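Escrt-iii (Sulfolobus solfataricus, PDB 2XVC) probably takes part in archaeal cell division as an ESCRT-III protein whose winged-helix domain is implicated in its recruitment to membranes. Local coordinates at residues R13-Y18 with V43-A48. Numbering follows the deposited sequence.
Sequences RELLDY and VKLLEA
Leu45 and Leu15 are the pair with the nearest CA atoms between 13-18 and 43-48, 7.6 Å apart. The touch on Leu45 falls at the root of its side chain: CB lies 3.7 Å from Leu15 CD2, and the two side chains are inclined obliquely to each other. Leu15 sets out toward 43-48, and with its CG anti to the backbone N (chi1 -176°), CD2 continues the chain anti to CA and so becomes the branch that reaches across. The next residue, Leu46, starts out less directly aimed, yet its CD2 arrives 4.0 Å from the same Leu15 CD2, and here the side chains cross at about a right angle. One methyl is therefore shared by two consecutive leucines, with no hydrogen bond between the segments; the 119 Å² buried between them is a small, wholly apolar interface. All three leucines are buried. Ile10 touches both Leu15 and Leu45, while Phe31 packs on Leu15 and Ile28 with Ile55 on Leu46, so helix 28-35 and strand 55-58 also border the leucines. Such packing of the first helix against the third, in a helix-strand-helix-helix-strand order, belongs to the hydrophobic core of a winged-helix domain.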
loop_
_atom_site.group_PDB
_atom_site.type_symbol
_atom_site.label_atom_id
_atom_site.label_comp_id
_atom_site.label_asym_id
_atom_site.label_seq_id
_atom_site.Cartn_x
_atom_site.Cartn_y
_atom_site.Cartn_z
ATOM N N ARG A 13 8.877 -1.088 2.665
ATOM C CA ARG A 13 9.619 -1.547 1.494
ATOM C C ARG A 13 8.879 -2.676 0.779
ATOM O O ARG A 13 8.789 -2.682 -0.451
ATOM C CB ARG A 13 11.035 -2.001 1.898
ATOM C CG ARG A 13 11.960 -2.329 0.725
ATOM C CD ARG A 13 12.470 -1.056 0.056
ATOM N NE ARG A 13 12.589 -1.205 -1.394
ATOM C CZ ARG A 13 12.722 -0.193 -2.250
ATOM N NH1 ARG A 13 12.756 1.063 -1.813
ATOM N NH2 ARG A 13 12.821 -0.432 -3.554
ATOM N N GLU A 14 8.356 -3.622 1.559
ATOM C CA GLU A 14 7.548 -4.714 1.019
ATOM C C GLU A 14 6.301 -4.193 0.307
ATOM O O GLU A 14 5.994 -4.624 -0.807
ATOM C CB GLU A 14 7.163 -5.706 2.120
ATOM C CG GLU A 14 8.280 -6.680 2.472
ATOM C CD GLU A 14 7.975 -7.513 3.704
ATOM O OE1 GLU A 14 7.553 -6.945 4.738
ATOM O OE2 GLU A 14 8.161 -8.746 3.634
ATOM N N LEU A 15 5.599 -3.254 0.936
ATOM C CA LEU A 15 4.410 -2.684 0.308
ATOM C C LEU A 15 4.760 -1.953 -0.990
ATOM O O LEU A 15 4.080 -2.131 -2.004
ATOM C CB LEU A 15 3.635 -1.776 1.267
ATOM C CG LEU A 15 2.320 -1.224 0.694
ATOM C CD1 LEU A 15 1.381 -2.351 0.291
ATOM C CD2 LEU A 15 1.644 -0.285 1.675
ATOM N N LEU A 16 5.834 -1.158 -0.960
ATOM C CA LEU A 16 6.265 -0.402 -2.136
ATOM C C LEU A 16 6.675 -1.336 -3.265
ATOM O O LEU A 16 6.315 -1.112 -4.414
ATOM C CB LEU A 16 7.411 0.560 -1.789
ATOM C CG LEU A 16 7.943 1.454 -2.918
ATOM C CD1 LEU A 16 6.862 2.385 -3.439
ATOM C CD2 LEU A 16 9.149 2.258 -2.453
ATOM N N ASP A 17 7.425 -2.384 -2.934
ATOM C CA ASP A 17 7.796 -3.397 -3.923
ATOM C C ASP A 17 6.551 -4.062 -4.515
ATOM O O ASP A 17 6.470 -4.265 -5.723
ATOM C CB ASP A 17 8.726 -4.457 -3.317
ATOM C CG ASP A 17 10.160 -3.962 -3.133
ATOM O OD1 ASP A 17 10.535 -2.912 -3.701
ATOM O OD2 ASP A 17 10.924 -4.642 -2.416
ATOM N N TYR A 18 5.583 -4.390 -3.661
ATOM C CA TYR A 18 4.326 -4.982 -4.128
ATOM C C TYR A 18 3.601 -4.057 -5.109
ATOM O O TYR A 18 3.152 -4.495 -6.164
ATOM C CB TYR A 18 3.402 -5.329 -2.953
ATOM C CG TYR A 18 2.042 -5.823 -3.406
ATOM C CD1 TYR A 18 1.820 -7.175 -3.661
ATOM C CD2 TYR A 18 0.983 -4.933 -3.594
ATOM C CE1 TYR A 18 0.567 -7.632 -4.093
ATOM C CE2 TYR A 18 -0.269 -5.377 -4.022
ATOM C CZ TYR A 18 -0.468 -6.726 -4.263
ATOM O OH TYR A 18 -1.702 -7.160 -4.672
ATOM N N VAL A 43 -3.168 1.285 5.311
ATOM C CA VAL A 43 -3.344 2.740 5.229
ATOM C C VAL A 43 -2.184 3.466 5.913
ATOM O O VAL A 43 -1.606 4.393 5.343
ATOM C CB VAL A 43 -4.700 3.174 5.843
ATOM C CG1 VAL A 43 -4.764 4.697 6.065
ATOM C CG2 VAL A 43 -5.852 2.711 4.954
ATOM N N LYS A 44 -1.845 3.015 7.121
ATOM C CA LYS A 44 -0.711 3.537 7.877
ATOM C C LYS A 44 0.595 3.462 7.073
ATOM O O LYS A 44 1.343 4.441 7.012
ATOM C CB LYS A 44 -0.592 2.787 9.214
ATOM C CG LYS A 44 0.565 3.199 10.127
ATOM C CD LYS A 44 0.418 2.491 11.480
ATOM C CE LYS A 44 1.769 2.192 12.117
ATOM N NZ LYS A 44 2.308 3.383 12.837
ATOM N N LEU A 45 0.859 2.314 6.440
ATOM C CA LEU A 45 2.067 2.156 5.616
ATOM C C LEU A 45 2.052 3.046 4.372
ATOM O O LEU A 45 3.089 3.592 3.986
ATOM C CB LEU A 45 2.292 0.690 5.222
ATOM C CG LEU A 45 2.611 -0.318 6.333
ATOM C CD1 LEU A 45 2.413 -1.738 5.841
ATOM C CD2 LEU A 45 4.022 -0.123 6.894
ATOM N N LEU A 46 0.883 3.193 3.750
ATOM C CA LEU A 46 0.739 4.068 2.584
ATOM C C LEU A 46 1.007 5.520 2.940
ATOM O O LEU A 46 1.640 6.239 2.170
ATOM C CB LEU A 46 -0.657 3.959 1.969
ATOM C CG LEU A 46 -0.995 2.763 1.081
ATOM C CD1 LEU A 46 -2.484 2.789 0.783
ATOM C CD2 LEU A 46 -0.180 2.775 -0.208
ATOM N N GLU A 47 0.508 5.945 4.103
ATOM C CA GLU A 47 0.713 7.314 4.577
ATOM C C GLU A 47 2.187 7.626 4.799
ATOM O O GLU A 47 2.647 8.706 4.439
ATOM C CB GLU A 47 -0.092 7.596 5.851
ATOM C CG GLU A 47 -1.611 7.617 5.648
ATOM C CD GLU A 47 -2.091 8.664 4.640
ATOM O OE1 GLU A 47 -1.346 9.622 4.329
ATOM O OE2 GLU A 47 -3.232 8.527 4.156
ATOM N N ALA A 48 2.922 6.675 5.374
ATOM C CA ALA A 48 4.360 6.834 5.594
ATOM C C ALA A 48 5.132 6.914 4.274
ATOM O O ALA A 48 6.062 7.714 4.149
ATOM C CB ALA A 48 4.901 5.716 6.474
#